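Local coordinates for DNA repair protein RAD2 (Saccharomyces cerevisiae, PDB 4Q0W) that cuts single-stranded DNA as a magnesium-dependent endonuclease and is essential for the incision step of excision repair of damaged DNA, at residues 74-79 against 171-176; 26-31 against 187-192; 246-251 against 300-305. One frame throughout, in Å; residues are numbered along the deposited sequence.

Contact 1: residues 74-79 against 171-176. With CA (calcium ion), chain E.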
loop_
_atom_site.group_PDB
_atom_site.type_symbol
_atom_site.label_atom_id
_atom_site.label_comp_id
_atom_site.label_asym_id
_atom_site.label_seq_id
_atom_site.Cartn_x
_atom_site.Cartn_y
_atom_site.Cartn_z
ATOM N N VAL A 74 -2.131 -36.435 -1.379
ATOM C CA VAL A 74 -1.525 -36.265 -2.697
ATOM C C VAL A 74 -0.222 -35.498 -2.561
ATOM O O VAL A 74 -0.191 -34.420 -1.944
ATOM C CB VAL A 74 -2.474 -35.543 -3.682
ATOM C CG1 VAL A 74 -1.815 -35.418 -5.061
ATOM C CG2 VAL A 74 -3.782 -36.305 -3.797
ATOM N N PHE A 75 0.850 -36.070 -3.115
ATOM C CA PHE A 75 2.164 -35.436 -3.108
ATOM C C PHE A 75 2.556 -34.941 -4.506
ATOM O O PHE A 75 2.068 -35.468 -5.507
ATOM C CB PHE A 75 3.222 -36.417 -2.575
ATOM C CG PHE A 75 3.017 -36.796 -1.127
ATOM C CD1 PHE A 75 2.204 -37.871 -0.783
ATOM C CD2 PHE A 75 3.618 -36.061 -0.112
ATOM C CE1 PHE A 75 2.009 -38.221 0.551
ATOM C CE2 PHE A 75 3.427 -36.402 1.230
ATOM C CZ PHE A 75 2.621 -37.478 1.559
ATOM N N ASP A 76 3.421 -33.925 -4.570
ATOM C CA ASP A 76 3.958 -33.456 -5.852
ATOM C C ASP A 76 4.879 -34.501 -6.472
ATOM O O ASP A 76 5.636 -35.166 -5.756
ATOM C CB ASP A 76 4.800 -32.194 -5.652
ATOM C CG ASP A 76 3.983 -30.925 -5.679
ATOM O OD1 ASP A 76 2.819 -30.950 -6.139
ATOM O OD2 ASP A 76 4.520 -29.891 -5.235
ATOM N N GLY A 77 4.818 -34.642 -7.794
ATOM C CA GLY A 77 5.885 -35.295 -8.535
ATOM C C GLY A 77 6.835 -34.211 -9.022
ATOM O O GLY A 77 7.457 -33.507 -8.219
ATOM N N GLY A 78 6.914 -34.026 -10.334
ATOM C CA GLY A 78 7.829 -33.038 -10.872
ATOM C C GLY A 78 7.356 -31.590 -10.787
ATOM O O GLY A 78 6.221 -31.293 -10.385
ATOM N N VAL A 79 8.250 -30.679 -11.155
ATOM C CA VAL A 79 7.895 -29.282 -11.332
ATOM C C VAL A 79 7.751 -29.064 -12.833
ATOM O O VAL A 79 8.689 -29.334 -13.594
ATOM C CB VAL A 79 8.980 -28.356 -10.765
ATOM C CG1 VAL A 79 8.637 -26.898 -11.054
ATOM C CG2 VAL A 79 9.155 -28.602 -9.256
ATOM N N GLU A 171 2.081 -31.546 -10.491
ATOM C CA GLU A 171 1.557 -30.765 -9.368
ATOM C C GLU A 171 0.422 -31.473 -8.618
ATOM O O GLU A 171 -0.508 -32.015 -9.223
ATOM C CB GLU A 171 1.116 -29.375 -9.824
ATOM C CG GLU A 171 2.281 -28.400 -9.941
ATOM C CD GLU A 171 1.953 -27.203 -10.801
ATOM O OE1 GLU A 171 1.592 -27.414 -11.978
ATOM O OE2 GLU A 171 2.055 -26.059 -10.302
ATOM N N ALA A 172 0.510 -31.467 -7.295
ATOM C CA ALA A 172 -0.492 -32.138 -6.469
ATOM C C ALA A 172 -1.897 -31.545 -6.644
ATOM O O ALA A 172 -2.873 -32.292 -6.739
ATOM C CB ALA A 172 -0.070 -32.116 -5.016
ATOM N N GLU A 173 -1.994 -30.215 -6.699
ATOM C CA GLU A 173 -3.293 -29.549 -6.819
ATOM C C GLU A 173 -4.004 -29.955 -8.098
ATOM O O GLU A 173 -5.222 -30.123 -8.106
ATOM C CB GLU A 173 -3.163 -28.016 -6.809
ATOM C CG GLU A 173 -2.180 -27.462 -5.819
ATOM C CD GLU A 173 -0.837 -27.203 -6.456
ATOM O OE1 GLU A 173 0.068 -28.057 -6.318
ATOM O OE2 GLU A 173 -0.695 -26.146 -7.110
ATOM N N ALA A 174 -3.246 -30.087 -9.185
ATOM C CA ALA A 174 -3.834 -30.525 -10.448
ATOM C C ALA A 174 -4.397 -31.930 -10.295
ATOM O O ALA A 174 -5.516 -32.216 -10.723
ATOM C CB ALA A 174 -2.809 -30.472 -11.582
ATOM N N GLN A 175 -3.617 -32.809 -9.683
ATOM C CA GLN A 175 -4.073 -34.182 -9.471
ATOM C C GLN A 175 -5.299 -34.218 -8.557
ATOM O O GLN A 175 -6.225 -35.003 -8.789
ATOM C CB GLN A 175 -2.954 -35.041 -8.892
ATOM C CG GLN A 175 -3.353 -36.512 -8.696
ATOM C CD GLN A 175 -3.464 -37.247 -10.018
ATOM O OE1 GLN A 175 -2.505 -37.286 -10.798
ATOM N NE2 GLN A 175 -4.633 -37.820 -10.285
ATOM N N CYS A 176 -5.329 -33.359 -7.536
ATOM C CA CYS A 176 -6.511 -33.291 -6.660
ATOM C C CYS A 176 -7.770 -32.950 -7.461
ATOM O O CYS A 176 -8.809 -33.595 -7.308
ATOM C CB CYS A 176 -6.322 -32.274 -5.528
ATOM S SG CYS A 176 -5.087 -32.747 -4.261
HETATM CA CA CA E . 0.728 -24.468 -7.380
HETATM O O HOH W 1 1.811 -22.818 -5.899
HETATM O O HOH W 2 2.101 -25.045 -5.533
#

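Contact 2: residues 26-31 against 187-192. With nucleotides of chain C.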
loop_
_atom_site.group_PDB
_atom_site.type_symbol
_atom_site.label_atom_id
_atom_site.label_comp_id
_atom_site.label_asym_id
_atom_site.label_seq_id
_atom_site.Cartn_x
_atom_site.Cartn_y
_atom_site.Cartn_z
ATOM N N MET A 26 -11.853 -36.934 0.943
ATOM C CA MET A 26 -11.209 -35.644 0.704
ATOM C C MET A 26 -9.801 -35.820 0.155
ATOM O O MET A 26 -8.966 -36.487 0.775
ATOM C CB MET A 26 -11.137 -34.835 2.005
ATOM C CG MET A 26 -12.466 -34.359 2.544
ATOM S SD MET A 26 -13.124 -32.956 1.619
ATOM C CE MET A 26 -13.884 -32.064 2.982
ATOM N N ALA A 27 -9.525 -35.240 -1.010
ATOM C CA ALA A 27 -8.151 -35.223 -1.500
ATOM C C ALA A 27 -7.370 -34.239 -0.638
ATOM O O ALA A 27 -7.752 -33.065 -0.523
ATOM C CB ALA A 27 -8.100 -34.799 -2.959
ATOM N N VAL A 28 -6.296 -34.699 -0.007
ATOM C CA VAL A 28 -5.497 -33.780 0.802
ATOM C C VAL A 28 -4.253 -33.387 0.029
ATOM O O VAL A 28 -3.438 -34.247 -0.331
ATOM C CB VAL A 28 -5.122 -34.389 2.170
ATOM C CG1 VAL A 28 -4.305 -33.398 2.997
ATOM C CG2 VAL A 28 -6.392 -34.798 2.918
ATOM N N ASP A 29 -4.125 -32.094 -0.251
ATOM C CA ASP A 29 -2.949 -31.578 -0.953
ATOM C C ASP A 29 -1.854 -31.372 0.083
ATOM O O ASP A 29 -1.844 -30.373 0.802
ATOM C CB ASP A 29 -3.293 -30.271 -1.701
ATOM C CG ASP A 29 -2.054 -29.517 -2.191
ATOM O OD1 ASP A 29 -0.944 -30.098 -2.212
ATOM O OD2 ASP A 29 -2.190 -28.327 -2.563
ATOM N N ALA A 30 -0.920 -32.313 0.162
ATOM C CA ALA A 30 0.073 -32.260 1.224
ATOM C C ALA A 30 1.433 -31.865 0.680
ATOM O O ALA A 30 2.448 -32.078 1.337
ATOM C CB ALA A 30 0.150 -33.600 1.936
ATOM N N SER A 31 1.427 -31.269 -0.513
ATOM C CA SER A 31 2.644 -30.956 -1.268
ATOM C C SER A 31 3.661 -30.050 -0.553
ATOM O O SER A 31 4.866 -30.172 -0.786
ATOM C CB SER A 31 2.268 -30.334 -2.622
ATOM O OG SER A 31 1.548 -29.113 -2.449
ATOM N N GLY A 187 -14.288 -33.820 -2.154
ATOM C CA GLY A 187 -13.822 -32.467 -1.896
ATOM C C GLY A 187 -12.307 -32.416 -1.898
ATOM O O GLY A 187 -11.644 -33.460 -1.943
ATOM N N ILE A 188 -11.757 -31.202 -1.875
ATOM C CA ILE A 188 -10.318 -31.020 -1.885
ATOM C C ILE A 188 -9.883 -30.124 -0.731
ATOM O O ILE A 188 -10.400 -29.016 -0.544
ATOM C CB ILE A 188 -9.815 -30.417 -3.215
ATOM C CG1 ILE A 188 -10.228 -31.290 -4.403
ATOM C CG2 ILE A 188 -8.302 -30.251 -3.176
ATOM C CD1 ILE A 188 -10.039 -30.588 -5.792
ATOM N N ILE A 189 -8.941 -30.618 0.062
ATOM C CA ILE A 189 -8.394 -29.822 1.139
ATOM C C ILE A 189 -7.073 -29.234 0.658
ATOM O O ILE A 189 -6.101 -29.970 0.426
ATOM C CB ILE A 189 -8.210 -30.674 2.428
ATOM C CG1 ILE A 189 -9.575 -31.067 3.011
ATOM C CG2 ILE A 189 -7.416 -29.905 3.477
ATOM C CD1 ILE A 189 -9.508 -32.243 4.029
ATOM N N THR A 190 -7.057 -27.918 0.470
ATOM C CA THR A 190 -5.855 -27.194 0.038
ATOM C C THR A 190 -6.042 -25.729 0.353
ATOM O O THR A 190 -7.175 -25.273 0.538
ATOM C CB THR A 190 -5.590 -27.336 -1.487
ATOM O OG1 THR A 190 -4.327 -26.733 -1.804
ATOM C CG2 THR A 190 -6.685 -26.624 -2.311
ATOM N N ASP A 191 -4.947 -24.983 0.444
ATOM C CA ASP A 191 -5.050 -23.542 0.560
ATOM C C ASP A 191 -4.543 -22.844 -0.703
ATOM O O ASP A 191 -4.522 -21.608 -0.779
ATOM C CB ASP A 191 -4.265 -23.039 1.768
ATOM C CG ASP A 191 -4.781 -23.606 3.080
ATOM O OD1 ASP A 191 -5.964 -24.011 3.138
ATOM O OD2 ASP A 191 -3.989 -23.644 4.050
ATOM N N ASP A 192 -4.131 -23.635 -1.688
ATOM C CA ASP A 192 -3.480 -23.078 -2.872
ATOM C C ASP A 192 -4.502 -22.772 -3.968
ATOM O O ASP A 192 -5.109 -23.683 -4.528
ATOM C CB ASP A 192 -2.406 -24.036 -3.396
ATOM C CG ASP A 192 -1.483 -23.371 -4.427
ATOM O OD1 ASP A 192 -1.993 -22.778 -5.395
ATOM O OD2 ASP A 192 -0.248 -23.416 -4.258
ATOM P P DG C 4 4.708 -21.529 -2.920
ATOM O OP1 DG C 4 4.507 -22.113 -4.273
ATOM O OP2 DG C 4 5.601 -20.352 -2.740
ATOM O "O5'" DG C 4 3.288 -21.151 -2.292
ATOM C "C5'" DG C 4 2.277 -22.128 -2.169
ATOM C "C4'" DG C 4 1.105 -21.479 -1.456
ATOM O "O4'" DG C 4 1.486 -21.096 -0.105
ATOM C "C3'" DG C 4 0.578 -20.202 -2.116
ATOM O "O3'" DG C 4 -0.845 -20.228 -1.997
ATOM C "C2'" DG C 4 1.225 -19.062 -1.317
ATOM C "C1'" DG C 4 1.342 -19.685 0.075
ATOM N N9 DG C 4 2.525 -19.286 0.835
ATOM C C8 DG C 4 3.799 -19.039 0.366
ATOM N N7 DG C 4 4.649 -18.728 1.311
ATOM C C5 DG C 4 3.903 -18.771 2.477
ATOM C C6 DG C 4 4.294 -18.526 3.812
ATOM O O6 DG C 4 5.417 -18.212 4.232
ATOM N N1 DG C 4 3.218 -18.672 4.690
ATOM C C2 DG C 4 1.928 -19.026 4.313
ATOM N N2 DG C 4 1.002 -19.133 5.292
ATOM N N3 DG C 4 1.556 -19.265 3.055
ATOM C C4 DG C 4 2.595 -19.121 2.198
ATOM P P DA C 5 -1.727 -18.916 -2.334
ATOM O OP1 DA C 5 -3.014 -19.452 -2.875
ATOM O OP2 DA C 5 -0.922 -17.952 -3.138
ATOM O "O5'" DA C 5 -1.947 -18.227 -0.898
ATOM C "C5'" DA C 5 -2.519 -19.011 0.172
ATOM C "C4'" DA C 5 -2.739 -18.170 1.412
ATOM O "O4'" DA C 5 -1.462 -17.885 2.036
ATOM C "C3'" DA C 5 -3.421 -16.820 1.188
ATOM O "O3'" DA C 5 -4.413 -16.670 2.199
ATOM C "C2'" DA C 5 -2.280 -15.801 1.320
ATOM C "C1'" DA C 5 -1.338 -16.499 2.301
ATOM N N9 DA C 5 0.094 -16.218 2.167
ATOM C C8 DA C 5 0.855 -16.269 1.023
ATOM N N7 DA C 5 2.126 -15.994 1.227
ATOM C C5 DA C 5 2.208 -15.760 2.600
ATOM C C6 DA C 5 3.285 -15.413 3.446
ATOM N N6 DA C 5 4.541 -15.248 3.006
ATOM N N1 DA C 5 3.018 -15.252 4.766
ATOM C C2 DA C 5 1.765 -15.427 5.202
ATOM N N3 DA C 5 0.674 -15.747 4.501
ATOM C C4 DA C 5 0.965 -15.898 3.194
#

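Contact 3: residues 246-251 against 300-305. With K (potassium ion), chain F; nucleotides of chain D.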
loop_
_atom_site.group_PDB
_atom_site.type_symbol
_atom_site.label_atom_id
_atom_site.label_comp_id
_atom_site.label_asym_id
_atom_site.label_seq_id
_atom_site.Cartn_x
_atom_site.Cartn_y
_atom_site.Cartn_z
ATOM N N ASN A 246 4.351 -14.349 -14.809
ATOM C CA ASN A 246 4.671 -13.227 -13.938
ATOM C C ASN A 246 3.710 -12.033 -14.068
ATOM O O ASN A 246 3.904 -10.999 -13.434
ATOM C CB ASN A 246 6.151 -12.838 -14.107
ATOM C CG ASN A 246 7.085 -13.900 -13.515
ATOM O OD1 ASN A 246 6.871 -14.346 -12.385
ATOM N ND2 ASN A 246 8.090 -14.339 -14.286
ATOM N N GLY A 247 2.657 -12.183 -14.866
ATOM C CA GLY A 247 1.605 -11.173 -14.898
ATOM C C GLY A 247 2.057 -9.806 -15.380
ATOM O O GLY A 247 3.087 -9.685 -16.049
ATOM N N LEU A 248 1.293 -8.765 -15.050
ATOM C CA LEU A 248 1.622 -7.429 -15.540
ATOM C C LEU A 248 1.852 -6.449 -14.401
ATOM O O LEU A 248 1.071 -6.405 -13.443
ATOM C CB LEU A 248 0.502 -6.886 -16.431
ATOM C CG LEU A 248 0.177 -7.618 -17.730
ATOM C CD1 LEU A 248 -0.876 -6.826 -18.499
ATOM C CD2 LEU A 248 1.424 -7.826 -18.588
ATOM N N LYS A 249 2.909 -5.651 -14.512
ATOM C CA LYS A 249 3.154 -4.609 -13.521
ATOM C C LYS A 249 1.940 -3.687 -13.415
ATOM O O LYS A 249 1.325 -3.329 -14.425
ATOM C CB LYS A 249 4.398 -3.799 -13.879
ATOM C CG LYS A 249 4.628 -2.606 -12.954
ATOM C CD LYS A 249 5.876 -1.822 -13.315
ATOM C CE LYS A 249 6.069 -0.655 -12.345
ATOM N NZ LYS A 249 7.232 0.195 -12.716
ATOM N N GLY A 250 1.570 -3.333 -12.189
ATOM C CA GLY A 250 0.460 -2.425 -11.979
ATOM C C GLY A 250 -0.883 -3.129 -11.887
ATOM O O GLY A 250 -1.871 -2.514 -11.482
ATOM N N MET A 251 -0.934 -4.408 -12.260
ATOM C CA MET A 251 -2.195 -5.134 -12.175
ATOM C C MET A 251 -2.378 -5.858 -10.833
ATOM O O MET A 251 -1.899 -6.981 -10.641
ATOM C CB MET A 251 -2.355 -6.123 -13.330
ATOM C CG MET A 251 -2.431 -5.476 -14.709
ATOM S SD MET A 251 -4.002 -4.628 -15.045
ATOM C CE MET A 251 -3.447 -2.920 -14.897
ATOM N N ASN A 300 3.726 2.177 -17.129
ATOM C CA ASN A 300 4.328 0.921 -16.679
ATOM C C ASN A 300 5.074 0.157 -17.782
ATOM O O ASN A 300 5.505 -0.975 -17.561
ATOM C CB ASN A 300 3.289 0.019 -15.988
ATOM C CG ASN A 300 2.912 0.535 -14.606
ATOM O OD1 ASN A 300 3.704 1.233 -13.967
ATOM N ND2 ASN A 300 1.702 0.206 -14.143
ATOM N N GLU A 301 5.215 0.785 -18.950
ATOM C CA GLU A 301 5.972 0.216 -20.070
ATOM C C GLU A 301 5.437 -1.150 -20.474
ATOM O O GLU A 301 6.199 -2.078 -20.718
ATOM C CB GLU A 301 7.461 0.127 -19.716
ATOM C CG GLU A 301 8.107 1.502 -19.481
ATOM C CD GLU A 301 9.619 1.426 -19.317
ATOM O OE1 GLU A 301 10.120 0.449 -18.717
ATOM O OE2 GLU A 301 10.308 2.346 -19.799
ATOM N N ILE A 302 4.117 -1.276 -20.525
ATOM C CA ILE A 302 3.514 -2.575 -20.781
ATOM C C ILE A 302 3.613 -2.910 -22.268
ATOM O O ILE A 302 3.319 -2.077 -23.123
ATOM C CB ILE A 302 2.032 -2.625 -20.341
ATOM C CG1 ILE A 302 1.899 -2.349 -18.836
ATOM C CG2 ILE A 302 1.426 -3.989 -20.695
ATOM C CD1 ILE A 302 2.588 -3.377 -17.952
ATOM N N ILE A 303 4.033 -4.132 -22.556
ATOM C CA ILE A 303 4.094 -4.635 -23.915
ATOM C C ILE A 303 3.210 -5.866 -23.985
ATOM O O ILE A 303 3.427 -6.829 -23.253
ATOM C CB ILE A 303 5.536 -5.041 -24.290
ATOM C CG1 ILE A 303 6.476 -3.838 -24.196
ATOM C CG2 ILE A 303 5.583 -5.653 -25.699
ATOM C CD1 ILE A 303 7.944 -4.230 -24.189
ATOM N N LEU A 304 2.208 -5.838 -24.852
ATOM C CA LEU A 304 1.365 -7.017 -25.053
ATOM C C LEU A 304 1.616 -7.566 -26.452
ATOM O O LEU A 304 1.182 -6.976 -27.457
ATOM C CB LEU A 304 -0.111 -6.678 -24.855
ATOM C CG LEU A 304 -0.394 -5.908 -23.561
ATOM C CD1 LEU A 304 -1.862 -5.503 -23.488
ATOM C CD2 LEU A 304 -0.034 -6.771 -22.346
ATOM N N ASP A 305 2.322 -8.693 -26.501
ATOM C CA ASP A 305 2.780 -9.278 -27.751
ATOM C C ASP A 305 2.004 -10.560 -28.046
ATOM O O ASP A 305 0.912 -10.752 -27.510
ATOM C CB ASP A 305 4.283 -9.546 -27.666
ATOM C CG ASP A 305 4.667 -10.390 -26.447
ATOM O OD1 ASP A 305 3.844 -11.216 -25.977
ATOM O OD2 ASP A 305 5.816 -10.249 -25.966
HETATM K K K F . 1.174 -7.443 -10.671
ATOM P P DC D 10 1.858 -4.080 -8.595
ATOM O OP1 DC D 10 2.669 -3.707 -9.789
ATOM O OP2 DC D 10 1.089 -5.350 -8.567
ATOM O "O5'" DC D 10 2.807 -4.076 -7.314
ATOM C "C5'" DC D 10 3.610 -2.911 -7.171
ATOM C "C4'" DC D 10 4.462 -3.041 -5.931
ATOM O "O4'" DC D 10 3.643 -2.849 -4.755
ATOM C "C3'" DC D 10 5.161 -4.391 -5.770
ATOM O "O3'" DC D 10 6.541 -4.057 -5.688
ATOM C "C2'" DC D 10 4.577 -4.969 -4.473
ATOM C "C1'" DC D 10 4.117 -3.704 -3.742
ATOM N N1 DC D 10 2.980 -3.784 -2.781
ATOM C C2 DC D 10 3.180 -3.296 -1.482
ATOM O O2 DC D 10 4.295 -2.853 -1.186
ATOM N N3 DC D 10 2.163 -3.341 -0.589
ATOM C C4 DC D 10 0.981 -3.831 -0.961
ATOM N N4 DC D 10 0.012 -3.839 -0.041
ATOM C C5 DC D 10 0.751 -4.327 -2.289
ATOM C C6 DC D 10 1.766 -4.284 -3.165
ATOM P P DA D 9 -4.813 -2.753 -7.771
ATOM O OP1 DA D 9 -4.960 -3.128 -9.203
ATOM O OP2 DA D 9 -5.425 -3.620 -6.731
ATOM O "O5'" DA D 9 -3.254 -2.565 -7.449
ATOM C "C5'" DA D 9 -2.494 -1.654 -8.238
ATOM C "C4'" DA D 9 -1.054 -1.638 -7.772
ATOM O "O4'" DA D 9 -0.978 -1.085 -6.432
ATOM C "C3'" DA D 9 -0.362 -2.998 -7.697
ATOM O "O3'" DA D 9 0.884 -2.823 -8.340
ATOM C "C2'" DA D 9 -0.217 -3.282 -6.197
ATOM C "C1'" DA D 9 -0.096 -1.864 -5.647
ATOM N N9 DA D 9 -0.558 -1.657 -4.280
ATOM C C8 DA D 9 -1.796 -1.972 -3.778
ATOM N N7 DA D 9 -1.943 -1.653 -2.519
ATOM C C5 DA D 9 -0.726 -1.079 -2.171
ATOM C C6 DA D 9 -0.252 -0.542 -0.958
ATOM N N6 DA D 9 -1.006 -0.496 0.152
ATOM N N1 DA D 9 1.015 -0.056 -0.938
ATOM C C2 DA D 9 1.746 -0.114 -2.067
ATOM N N3 DA D 9 1.401 -0.612 -3.263
ATOM C C4 DA D 9 0.142 -1.073 -3.247
HETATM O O HOH W 3 2.320 -9.728 -11.086
HETATM O O HOH W 4 -0.242 -1.358 -15.587
HETATM O O HOH W 5 0.310 -9.187 -8.908
HETATM O O HOH W 6 3.731 -7.495 -10.482
#

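Contact 1: residues 74-79 against 171-176
Asp76 reaches over to Ala172 at the start of helix 172-181. Its OD1 accepts a hydrogen bond from Ala172 N, 2.6 Å away, and the N-H...O angle is 153°. The donor approaches nearly in line with the C-O bond of the carboxylate. Asp76 CG sits beside its own backbone N and anti to the carbonyl carbon, chi1 -87°, and OD1 comes from there to the helix start. OD1 also touches the methyl of this alanine, 3.3 Å from Ala172 CB. An alanine in place of Asp76 would take this acceptor away, and Ala172 N would probably be left without its mate at the first turn of the helix.

Val74 packs deeper, with its two methyls spread over the helix. CG1 lies against Ala172, 3.7 Å from Ala172 CB, and also meets Gln175 CB. CG2 turns to Cys176 and stops 3.8 Å from Cys176 SG. These are strand-to-helix contacts of the Rossmann-like core of the Rad2/XPG nucleases. Strand 70-75 comes from the N-domain, and helix 172-181 from the I-domain. Phe75 points to the other face of the sheet, where helix 148-160 covers it.

Glu173 leaves the helix on the side away from Val74. Its chain bends at chi2, 96°, and the carboxylate swings back toward Asp76. OE1 comes within 4.0 Å of Asp76 OD1, a pair of like charges. OE2 binds the calcium ion at 2.2 Å, and Asp194 and two waters are further ligands. Glu171 OE2 lies 3.6 Å from the calcium ion, too far for a direct metal bond. Asp76, Glu171 and Glu173 are assigned to one magnesium site by similarity. Gln175 sends its amide away from strand 70-75, where OE1 accepts from Asp323 N.

Contact 2: residues 26-31 against 187-192
Ala27 and Ile189 join two parallel strands in mid-sheet. Ile189 N bonds to Ala27 O at 2.8 Å, with an N-H...O angle of 169°. Ala27 N bonds to Gly187 O, and Asp29 N to Ile189 O. Packing is tight on the face of Met26 and Ile189. The two side chains cross at about a right angle, with Ile189 CD1 3.7 Å from Met26 CB. Met26 SD lies 3.6 Å from Gly187 CA; a beta carbon there would clash. The face of Ala27 and Ile188 is looser, with Ala27 CB and Ile188 CG1 4.4 Å apart.

Past strand 187-189 the chain leads through partly exposed Asp191 to the DNA. Asp192 OD2 lies 3.5 Å from C5' of DG4 of chain C, and Asp192 OD1 accepts from Asp194 N. Asp29 OD1 accepts from both Ser31 N and Ser31 OG, the first closing an Asx turn. Asp29 OD2 takes Thr190 OG1 at 2.8 Å, on its anti side. Bonds at both oxygens should restrict rotation of this carboxylate. In an ST turn Thr190 OG1 also accepts from Asp192 N, linking the carboxylate of Asp29 to the main chain of Asp192. By similarity the two residues serve different magnesium ions.

Contact 3: residues 246-251 against 300-305
A single water bridges Lys249 and Asn300. It donates to Lys249 O at 2.8 Å and accepts from Asn300 ND2 at 2.9 Å. The extended side chain of Lys249, with CG anti to the backbone N (chi1 174°), crosses the Asn300 side chain at about a right angle. Its CE lies 3.4 Å from Asn300 OD1. Ile302 CD1 packs against Lys249 O, 3.7 Å away. Leu248 CD1 meets Leu304 CD2 at 3.9 Å, and Phe269 and Tyr273 of helix 266-278 also touch Leu304.

Residues 248-251 form a type II turn between helices 230-240 and 253-263. This fits the helix-two-turn-helix motif of the family. Gly250 has a positive phi of 88°, and a beta carbon there would clash with Asn300 ND2 and press on Lys249 O. The loop at 300-305, which follows helix 288-299, thus backs the turn with apolar groups and one amide.

Gly250 N donates to OP1 of DC10 of chain D at 2.7 Å. Leu248 O, at 3.0 Å, and Met251 O bind the potassium ion, which also holds OP2 of the same phosphate. The cation is likely to offset the phosphate charge. Main-chain atoms meeting a phosphate are consistent with binding that does not depend on sequence.

Overall arrangement
Contacts 1 and 2 belong to one sheet, and their centres lie 10 Å apart. Strands 25-29 and 70-75 are neighbours in it, and helix 172-181 leads on to strand 187-189. Along the chain contact 1 is nested inside the loop closed by contact 2. Both join the N-domain to the I-domain and bring together acidic residues assigned by similarity to the two magnesium ions. Contact 3 comes later in the chain, in a helical part with no strands between its segments. Its centre is about 29 Å from contact 1 and 32 Å from contact 2. The potassium site thus lies well apart from the metal-binding acidic cluster, consistent with a separate role in holding DNA.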